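Local coordinates for sulfur carrier protein ThiS adenylyltransferase (Escherichia coli, PDB 1ZUD), which catalyses the ATP-dependent adenylation of the C-terminal glycine of the sulfur carrier protein ThiS in thiamine biosynthesis, at residues M129-N143 and W165-E179. Sequence-based numbering, arbitrary orientation. Where two conformers were deposited one is given.
Sequences MATRQEINAACVALN and WEQGCYRCLWPDNQE. With ZN (zinc ion), chain H.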
ATOM      1  N   MET C 129       2.318  -3.237  22.173  1.00 24.64           N
ATOM      2  CA  MET C 129       1.673  -4.518  22.407  1.00 32.26           C
ATOM      3  C   MET C 129       0.555  -4.484  23.427  1.00 26.83           C
ATOM      4  O   MET C 129      -0.503  -5.021  23.185  1.00 29.50           O
ATOM      5  CB  MET C 129       2.687  -5.556  22.912  1.00 38.11           C
ATOM      6  CG  MET C 129       3.905  -5.726  22.061  1.00 46.66           C
ATOM      7  SD  MET C 129       3.657  -7.203  21.129  1.00 66.46           S
ATOM      8  CE  MET C 129       2.823  -6.470  19.840  1.00 36.54           C
ATOM      9  N   ALA C 130       0.802  -3.858  24.572  1.00 30.29           N
ATOM     10  CA  ALA C 130      -0.208  -3.850  25.633  1.00 32.01           C
ATOM     11  C   ALA C 130      -1.546  -3.280  25.179  1.00 29.60           C
ATOM     12  O   ALA C 130      -2.597  -3.863  25.458  1.00 21.82           O
ATOM     13  CB  ALA C 130       0.312  -3.093  26.876  1.00 34.79           C
ATOM     14  N   THR C 131      -1.524  -2.107  24.535  1.00 23.77           N
ATOM     15  CA  THR C 131      -2.751  -1.530  24.024  1.00 25.38           C
ATOM     16  C   THR C 131      -3.381  -2.432  22.941  1.00 21.55           C
ATOM     17  O   THR C 131      -4.594  -2.621  22.903  1.00 24.01           O
ATOM     18  CB  THR C 131      -2.451  -0.147  23.398  1.00 35.44           C
ATOM     19  OG1 THR C 131      -1.790   0.654  24.382  1.00 36.50           O
ATOM     20  CG2 THR C 131      -3.705   0.545  22.993  1.00 30.65           C
ATOM     21  N   ARG C 132      -2.555  -2.969  22.041  1.00 23.73           N
ATOM     22  CA  ARG C 132      -3.079  -3.825  21.011  1.00 24.37           C
ATOM     23  C   ARG C 132      -3.743  -5.044  21.650  1.00 25.36           C
ATOM     24  O   ARG C 132      -4.809  -5.463  21.198  1.00 21.75           O
ATOM     25  CB  ARG C 132      -1.964  -4.267  20.038  1.00 27.17           C
ATOM     26  CG  ARG C 132      -1.414  -3.125  19.101  1.00 27.55           C
ATOM     27  CD  ARG C 132      -0.189  -3.602  18.316  1.00 29.41           C
ATOM     28  NE  ARG C 132       0.363  -2.578  17.424  1.00 27.34           N
ATOM     29  CZ  ARG C 132      -0.179  -2.241  16.248  1.00 35.61           C
ATOM     30  NH1 ARG C 132      -1.294  -2.831  15.800  1.00 33.69           N
ATOM     31  NH2 ARG C 132       0.410  -1.339  15.489  1.00 29.79           N
ATOM     32  N   GLN C 133      -3.141  -5.621  22.682  1.00 23.90           N
ATOM     33  CA  GLN C 133      -3.821  -6.780  23.296  1.00 26.55           C
ATOM     34  C   GLN C 133      -5.162  -6.368  23.923  1.00 22.88           C
ATOM     35  O   GLN C 133      -6.163  -7.109  23.815  1.00 21.99           O
ATOM     36  CB  GLN C 133      -2.930  -7.432  24.370  1.00 23.62           C
ATOM     37  CG  GLN C 133      -1.659  -8.003  23.805  1.00 24.31           C
ATOM     38  CD  GLN C 133      -1.890  -9.328  23.087  1.00 28.16           C
ATOM     39  OE1 GLN C 133      -3.031  -9.763  22.918  1.00 30.11           O
ATOM     40  NE2 GLN C 133      -0.798  -9.965  22.647  1.00 26.09           N
ATOM     41  N   GLU C 134      -5.214  -5.162  24.526  1.00 23.88           N
ATOM     42  CA  GLU C 134      -6.448  -4.712  25.166  1.00 20.90           C
ATOM     43  C   GLU C 134      -7.563  -4.517  24.127  1.00 23.35           C
ATOM     44  O   GLU C 134      -8.711  -4.839  24.373  1.00 21.38           O
ATOM     45  CB  GLU C 134      -6.239  -3.392  25.994  1.00 24.22           C
ATOM     46  CG  GLU C 134      -7.146  -3.375  27.263  1.00 37.60           C
ATOM     47  CD  GLU C 134      -7.435  -1.988  27.900  1.00 39.91           C
ATOM     48  OE1 GLU C 134      -6.571  -1.088  27.856  1.00 37.42           O
ATOM     49  OE2 GLU C 134      -8.534  -1.814  28.480  1.00 40.12           O
ATOM     50  N   ILE C 135      -7.224  -3.951  22.965  1.00 22.82           N
ATOM     51  CA  ILE C 135      -8.192  -3.728  21.913  1.00 18.97           C
ATOM     52  C   ILE C 135      -8.738  -5.057  21.354  1.00 16.23           C
ATOM     53  O   ILE C 135      -9.940  -5.191  21.110  1.00 22.57           O
ATOM     54  CB  ILE C 135      -7.543  -2.898  20.743  1.00 28.52           C
ATOM     55  CG1 ILE C 135      -7.263  -1.457  21.227  1.00 18.71           C
ATOM     56  CG2 ILE C 135      -8.474  -2.841  19.531  1.00 19.69           C
ATOM     57  CD1 ILE C 135      -6.204  -0.692  20.268  1.00 25.54           C
ATOM     58  N   ASN C 136      -7.831  -6.008  21.136  1.00 18.14           N
ATOM     59  CA  ASN C 136      -8.194  -7.302  20.633  1.00 21.56           C
ATOM     60  C   ASN C 136      -9.156  -7.991  21.621  1.00 22.62           C
ATOM     61  O   ASN C 136     -10.162  -8.590  21.207  1.00 23.33           O
ATOM     62  CB  ASN C 136      -6.951  -8.166  20.458  1.00 19.94           C
ATOM     63  CG  ASN C 136      -7.293  -9.631  20.120  1.00 25.61           C
ATOM     64  OD1 ASN C 136      -7.725  -9.931  19.022  1.00 22.52           O
ATOM     65  ND2 ASN C 136      -7.108 -10.539  21.092  1.00 23.21           N
ATOM     66  N   ALA C 137      -8.849  -7.908  22.907  1.00 23.59           N
ATOM     67  CA  ALA C 137      -9.698  -8.549  23.943  1.00 22.20           C
ATOM     68  C   ALA C 137     -11.096  -7.926  23.919  1.00 25.70           C
ATOM     69  O   ALA C 137     -12.101  -8.620  24.027  1.00 23.18           O
ATOM     70  CB  ALA C 137      -9.068  -8.371  25.338  1.00 21.15           C
ATOM     71  N   ALA C 138     -11.171  -6.604  23.765  1.00 22.27           N
ATOM     72  CA  ALA C 138     -12.469  -5.935  23.713  1.00 23.28           C
ATOM     73  C   ALA C 138     -13.236  -6.302  22.449  1.00 25.97           C
ATOM     74  O   ALA C 138     -14.443  -6.532  22.512  1.00 24.33           O
ATOM     75  CB  ALA C 138     -12.307  -4.375  23.769  1.00 25.84           C
ATOM     76  N   CYS C 139     -12.550  -6.341  21.295  1.00 18.73           N
ATOM     77  CA  CYS C 139     -13.235  -6.680  20.061  1.00 20.34           C
ATOM     78  C   CYS C 139     -13.806  -8.105  20.112  1.00 23.84           C
ATOM     79  O   CYS C 139     -14.934  -8.336  19.666  1.00 19.77           O
ATOM     80  CB  CYS C 139     -12.255  -6.551  18.858  1.00 23.85           C
ATOM     81  SG  CYS C 139     -11.955  -4.728  18.534  1.00 24.47           S
ATOM     82  N   VAL C 140     -13.019  -9.055  20.614  1.00 19.80           N
ATOM     83  CA  VAL C 140     -13.555 -10.429  20.653  1.00 26.86           C
ATOM     84  C   VAL C 140     -14.771 -10.519  21.616  1.00 25.57           C
ATOM     85  O   VAL C 140     -15.808 -11.094  21.264  1.00 26.39           O
ATOM     86  CB  VAL C 140     -12.473 -11.426  21.091  1.00 24.91           C
ATOM     87  CG1 VAL C 140     -13.086 -12.835  21.321  1.00 26.77           C
ATOM     88  CG2 VAL C 140     -11.357 -11.491  20.008  1.00 19.94           C
ATOM     89  N   ALA C 141     -14.661  -9.884  22.788  1.00 27.54           N
ATOM     90  CA  ALA C 141     -15.748  -9.938  23.783  1.00 29.16           C
ATOM     91  C   ALA C 141     -17.002  -9.250  23.280  1.00 27.90           C
ATOM     92  O   ALA C 141     -18.120  -9.611  23.664  1.00 23.80           O
ATOM     93  CB  ALA C 141     -15.297  -9.288  25.156  1.00 26.21           C
ATOM     94  N   LEU C 142     -16.832  -8.248  22.419  1.00 25.25           N
ATOM     95  CA  LEU C 142     -17.988  -7.515  21.924  1.00 23.68           C
ATOM     96  C   LEU C 142     -18.289  -7.913  20.504  1.00 27.82           C
ATOM     97  O   LEU C 142     -19.069  -7.247  19.819  1.00 25.23           O
ATOM     98  CB  LEU C 142     -17.733  -5.998  22.029  1.00 30.10           C
ATOM     99  CG  LEU C 142     -18.199  -5.124  23.230  1.00 38.26           C
ATOM    100  CD1 LEU C 142     -18.875  -5.930  24.346  1.00 31.77           C
ATOM    101  CD2 LEU C 142     -17.036  -4.322  23.771  1.00 28.80           C
ATOM    102  N   ASN C 143     -17.659  -8.991  20.032  1.00 27.06           N
ATOM    103  CA  ASN C 143     -17.979  -9.473  18.683  1.00 25.68           C
ATOM    104  C   ASN C 143     -17.886  -8.401  17.571  1.00 29.60           C
ATOM    105  O   ASN C 143     -18.761  -8.319  16.703  1.00 24.35           O
ATOM    106  CB  ASN C 143     -19.398  -9.991  18.732  1.00 36.06           C
ATOM    107  CG  ASN C 143     -19.506 -11.362  18.188  1.00 43.37           C
ATOM    108  OD1 ASN C 143     -18.618 -12.190  18.413  1.00 38.48           O
ATOM    109  ND2 ASN C 143     -20.581 -11.622  17.451  1.00 51.64           N
ATOM    110  N   TRP C 165     -14.461 -15.608  14.554  1.00 26.83           N
ATOM    111  CA  TRP C 165     -13.055 -15.853  14.906  1.00 28.48           C
ATOM    112  C   TRP C 165     -12.533 -17.253  14.556  1.00 27.31           C
ATOM    113  O   TRP C 165     -11.730 -17.845  15.298  1.00 27.84           O
ATOM    114  CB  TRP C 165     -12.842 -15.601  16.423  1.00 23.63           C
ATOM    115  CG  TRP C 165     -13.541 -14.419  16.944  1.00 28.71           C
ATOM    116  CD1 TRP C 165     -14.696 -14.394  17.670  1.00 30.06           C
ATOM    117  CD2 TRP C 165     -13.202 -13.040  16.681  1.00 26.13           C
ATOM    118  NE1 TRP C 165     -15.102 -13.081  17.865  1.00 27.80           N
ATOM    119  CE2 TRP C 165     -14.206 -12.237  17.271  1.00 28.71           C
ATOM    120  CE3 TRP C 165     -12.152 -12.416  15.998  1.00 29.56           C
ATOM    121  CZ2 TRP C 165     -14.193 -10.823  17.204  1.00 24.65           C
ATOM    122  CZ3 TRP C 165     -12.135 -10.998  15.927  1.00 25.70           C
ATOM    123  CH2 TRP C 165     -13.146 -10.232  16.528  1.00 27.89           C
ATOM    124  N   GLU C 166     -12.946 -17.742  13.404  1.00 31.96           N
ATOM    125  CA  GLU C 166     -12.550 -19.048  12.907  1.00 34.61           C
ATOM    126  C   GLU C 166     -11.016 -19.245  12.881  1.00 35.38           C
ATOM    127  O   GLU C 166     -10.489 -20.361  13.111  1.00 30.45           O
ATOM    128  CB  GLU C 166     -13.126 -19.219  11.493  0.50 36.75           C
ATOM    129  CG  GLU C 166     -14.656 -19.249  11.439  0.50 41.78           C
ATOM    130  CD  GLU C 166     -15.218 -19.266  10.011  0.50 44.22           C
ATOM    131  OE1 GLU C 166     -14.644 -19.962   9.140  0.50 45.87           O
ATOM    132  OE2 GLU C 166     -16.245 -18.596   9.762  0.50 45.52           O
ATOM    133  N   GLN C 167     -10.283 -18.167  12.598  1.00 26.31           N
ATOM    134  CA  GLN C 167      -8.826 -18.264  12.542  1.00 29.63           C
ATOM    135  C   GLN C 167      -8.140 -17.701  13.753  1.00 31.22           C
ATOM    136  O   GLN C 167      -6.933 -17.385  13.687  1.00 31.31           O
ATOM    137  CB  GLN C 167      -8.242 -17.558  11.280  1.00 33.13           C
ATOM    138  CG  GLN C 167      -8.229 -18.457  10.042  1.00 40.07           C
ATOM    139  CD  GLN C 167      -9.627 -18.692   9.468  1.00 43.50           C
ATOM    140  OE1 GLN C 167     -10.376 -17.747   9.201  1.00 40.70           O
ATOM    141  NE2 GLN C 167      -9.980 -19.955   9.278  1.00 51.46           N
ATOM    142  N   GLY C 168      -8.901 -17.526  14.839  1.00 26.44           N
ATOM    143  CA  GLY C 168      -8.334 -17.005  16.057  1.00 23.71           C
ATOM    144  C   GLY C 168      -8.350 -15.475  16.145  1.00 27.00           C
ATOM    145  O   GLY C 168      -9.032 -14.783  15.404  1.00 25.51           O
ATOM    146  N   CYS C 169      -7.537 -14.945  17.028  1.00 25.81           N
ATOM    147  CA  CYS C 169      -7.553 -13.504  17.246  1.00 24.55           C
ATOM    148  C   CYS C 169      -6.094 -13.029  17.334  1.00 21.69           C
ATOM    149  O   CYS C 169      -5.127 -13.810  17.035  1.00 23.61           O
ATOM    150  CB  CYS C 169      -8.350 -13.221  18.570  1.00 18.47           C
ATOM    151  SG  CYS C 169      -7.445 -13.693  20.041  1.00 23.93           S
ATOM    152  N   TYR C 170      -5.892 -11.786  17.752  1.00 21.30           N
ATOM    153  CA  TYR C 170      -4.502 -11.249  17.762  1.00 23.70           C
ATOM    154  C   TYR C 170      -3.652 -12.001  18.794  1.00 27.48           C
ATOM    155  O   TYR C 170      -2.448 -12.264  18.594  1.00 22.96           O
ATOM    156  CB  TYR C 170      -4.513  -9.757  18.123  1.00 26.43           C
ATOM    157  CG  TYR C 170      -3.153  -9.057  18.071  1.00 27.38           C
ATOM    158  CD1 TYR C 170      -2.678  -8.482  16.889  1.00 26.00           C
ATOM    159  CD2 TYR C 170      -2.403  -8.896  19.230  1.00 25.10           C
ATOM    160  CE1 TYR C 170      -1.472  -7.735  16.871  1.00 22.25           C
ATOM    161  CE2 TYR C 170      -1.237  -8.177  19.226  1.00 31.00           C
ATOM    162  CZ  TYR C 170      -0.776  -7.595  18.050  1.00 23.97           C
ATOM    163  OH  TYR C 170       0.379  -6.868  18.123  1.00 27.82           O
ATOM    164  N   ARG C 171      -4.306 -12.356  19.897  1.00 23.64           N
ATOM    165  CA  ARG C 171      -3.652 -13.089  20.980  1.00 27.19           C
ATOM    166  C   ARG C 171      -3.338 -14.546  20.591  1.00 26.28           C
ATOM    167  O   ARG C 171      -2.450 -15.141  21.189  1.00 32.40           O
ATOM    168  CB  ARG C 171      -4.522 -13.027  22.257  1.00 29.38           C
ATOM    169  CG  ARG C 171      -4.099 -13.958  23.409  1.00 35.07           C
ATOM    170  CD  ARG C 171      -2.906 -13.468  24.172  1.00 37.23           C
ATOM    171  NE  ARG C 171      -2.510 -14.414  25.226  1.00 36.97           N
ATOM    172  CZ  ARG C 171      -2.036 -15.645  25.011  1.00 35.24           C
ATOM    173  NH1 ARG C 171      -1.881 -16.149  23.775  1.00 30.03           N
ATOM    174  NH2 ARG C 171      -1.675 -16.382  26.046  1.00 40.81           N
ATOM    175  N   CYS C 172      -3.998 -15.119  19.594  1.00 24.40           N
ATOM    176  CA  CYS C 172      -3.624 -16.501  19.176  1.00 23.28           C
ATOM    177  C   CYS C 172      -2.258 -16.486  18.496  1.00 24.51           C
ATOM    178  O   CYS C 172      -1.478 -17.440  18.573  1.00 25.13           O
ATOM    179  CB  CYS C 172      -4.611 -17.120  18.169  1.00 22.82           C
ATOM    180  SG  CYS C 172      -6.286 -17.465  18.809  1.00 26.22           S
ATOM    181  N   LEU C 173      -1.973 -15.389  17.803  1.00 22.59           N
ATOM    182  CA  LEU C 173      -0.713 -15.243  17.078  1.00 18.13           C
ATOM    183  C   LEU C 173       0.430 -14.729  17.950  1.00 19.84           C
ATOM    184  O   LEU C 173       1.566 -15.177  17.828  1.00 25.51           O
ATOM    185  CB  LEU C 173      -0.940 -14.257  15.902  1.00 23.53           C
ATOM    186  CG  LEU C 173       0.269 -13.847  15.064  1.00 22.74           C
ATOM    187  CD1 LEU C 173       0.880 -15.116  14.442  1.00 20.15           C
ATOM    188  CD2 LEU C 173      -0.185 -12.852  13.928  1.00 22.73           C
ATOM    189  N   TRP C 174       0.127 -13.708  18.760  1.00 22.02           N
ATOM    190  CA  TRP C 174       1.078 -13.058  19.639  1.00 21.55           C
ATOM    191  C   TRP C 174       0.668 -13.228  21.103  1.00 26.84           C
ATOM    192  O   TRP C 174      -0.249 -12.535  21.618  1.00 25.66           O
ATOM    193  CB  TRP C 174       1.143 -11.533  19.336  1.00 24.76           C
ATOM    194  CG  TRP C 174       1.518 -11.227  17.891  1.00 23.23           C
ATOM    195  CD1 TRP C 174       0.764 -10.531  16.987  1.00 24.78           C
ATOM    196  CD2 TRP C 174       2.716 -11.626  17.195  1.00 27.34           C
ATOM    197  NE1 TRP C 174       1.416 -10.476  15.776  1.00 22.04           N
ATOM    198  CE2 TRP C 174       2.613 -11.132  15.871  1.00 23.28           C
ATOM    199  CE3 TRP C 174       3.871 -12.344  17.565  1.00 30.10           C
ATOM    200  CZ2 TRP C 174       3.610 -11.335  14.908  1.00 23.27           C
ATOM    201  CZ3 TRP C 174       4.875 -12.544  16.610  1.00 31.50           C
ATOM    202  CH2 TRP C 174       4.736 -12.041  15.297  1.00 26.78           C
ATOM    203  N   PRO C 175       1.340 -14.146  21.801  1.00 29.96           N
ATOM    204  CA  PRO C 175       0.975 -14.321  23.212  1.00 32.61           C
ATOM    205  C   PRO C 175       1.623 -13.195  24.029  1.00 34.70           C
ATOM    206  O   PRO C 175       1.188 -12.887  25.121  1.00 37.24           O
ATOM    207  CB  PRO C 175       1.573 -15.699  23.579  1.00 34.45           C
ATOM    208  CG  PRO C 175       1.707 -16.438  22.238  1.00 35.75           C
ATOM    209  CD  PRO C 175       2.092 -15.303  21.266  1.00 29.27           C
ATOM    210  N   ASP C 176       2.641 -12.546  23.468  1.00 37.89           N
ATOM    211  CA  ASP C 176       3.394 -11.493  24.184  1.00 37.31           C
ATOM    212  C   ASP C 176       2.626 -10.230  24.533  1.00 37.28           C
ATOM    213  O   ASP C 176       1.815  -9.735  23.732  1.00 30.93           O
ATOM    214  CB  ASP C 176       4.621 -11.059  23.361  1.00 40.05           C
ATOM    215  CG  ASP C 176       5.240 -12.205  22.581  1.00 42.23           C
ATOM    216  OD1 ASP C 176       6.241 -12.791  23.045  1.00 42.56           O
ATOM    217  OD2 ASP C 176       4.702 -12.525  21.498  1.00 37.98           O
ATOM    218  N   ASN C 177       2.934  -9.668  25.702  1.00 37.76           N
ATOM    219  CA  ASN C 177       2.293  -8.428  26.132  1.00 40.38           C
ATOM    220  C   ASN C 177       3.261  -7.234  26.000  1.00 41.57           C
ATOM    221  O   ASN C 177       2.892  -6.099  26.328  1.00 40.48           O
ATOM    222  CB  ASN C 177       1.831  -8.555  27.584  1.00 50.26           C
ATOM    223  CG  ASN C 177       0.626  -7.700  27.887  1.00 61.35           C
ATOM    224  OD1 ASN C 177      -0.474  -8.216  28.115  1.00 66.09           O
ATOM    225  ND2 ASN C 177       0.818  -6.376  27.881  1.00 66.78           N
ATOM    226  N   GLN C 178       4.483  -7.495  25.522  1.00 36.85           N
ATOM    227  CA  GLN C 178       5.529  -6.464  25.348  1.00 43.50           C
ATOM    228  C   GLN C 178       6.483  -6.966  24.266  1.00 43.37           C
ATOM    229  O   GLN C 178       6.573  -8.171  24.050  1.00 36.02           O
ATOM    230  CB  GLN C 178       6.308  -6.290  26.668  1.00 43.17           C
ATOM    231  CG  GLN C 178       6.536  -7.676  27.366  1.00 51.45           C
ATOM    232  CD  GLN C 178       7.517  -7.682  28.536  1.00 52.63           C
ATOM    233  OE1 GLN C 178       8.262  -8.648  28.714  1.00 54.66           O
ATOM    234  NE2 GLN C 178       7.515  -6.623  29.339  1.00 52.20           N
ATOM    235  N   GLU C 179       7.168  -6.070  23.556  1.00 43.13           N
ATOM    236  CA  GLU C 179       8.132  -6.551  22.551  1.00 49.40           C
ATOM    237  C   GLU C 179       9.318  -7.160  23.309  1.00 51.14           C
ATOM    238  O   GLU C 179       9.505  -6.896  24.502  1.00 53.07           O
ATOM    239  CB  GLU C 179       8.598  -5.431  21.629  1.00 48.55           C
ATOM    240  CG  GLU C 179       7.728  -5.289  20.373  1.00 56.23           C
ATOM    241  CD  GLU C 179       7.835  -3.901  19.729  1.00 60.68           C
ATOM    242  OE1 GLU C 179       7.806  -3.790  18.475  1.00 60.51           O
ATOM    243  OE2 GLU C 179       7.932  -2.915  20.492  1.00 64.84           O
TER
HETATM  244 ZN    ZN H 502      -7.361 -16.066  20.284  1.00 28.07          ZN
HETATM  245  O   HOH W   1       3.497  -2.849  25.624  1.00 46.45           O
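Helix 129-141 and segment 165-179 run in opposite directions, their CA atoms 5.2 Å apart at Met129 and Gln178 and 6.1 Å apart at Asn136 and Tyr170. Tyr170 is the knob, its side chain seated among Met129, Arg132, Gln133 and Asn136; with CG anti to its backbone N (chi1 -176°), the ring reaches along the helix and Met129 CE meets its edge. Trp174 CD1 lies over one face of that ring, while Arg132, salt-bridged to Asp124, lays its CD 3.3 Å from Tyr170 OH.

Gln133 has the length and the two N-H groups to bridge two carbonyls of the loop that follows helix 170-173: NE2 gives one hydrogen bond to Trp174 O and one to Asp176 O, each 2.8 Å, the first lying in the plane of its amide. A leucine here would probably leave both carbonyls without this donor and that loop less firmly held. Asn136, on a shorter side chain, uses both atoms of its amide: OD1 accepts from Tyr170 N (2.9 Å), which approaches above the carbonyl plane, and ND2 donates almost straight (164°) to Cys169 SG, a zinc ligand. That donor probably tempers the negative charge on the thiolate. Farther along, branched Val140 sets CG2 over the centre of the six-membered ring of Trp165 at 3.9 Å, a CH-pi contact.

Cys169 and Cys172, with Cys240 and Cys243, form the four-cysteine zinc site of this HesA/MoeB/ThiF enzyme; the contact thus ties that site to helix 129-141 of the Rossmann-like domain, and the opening residues of that helix, Met129 to Thr131, belong to the ATP site.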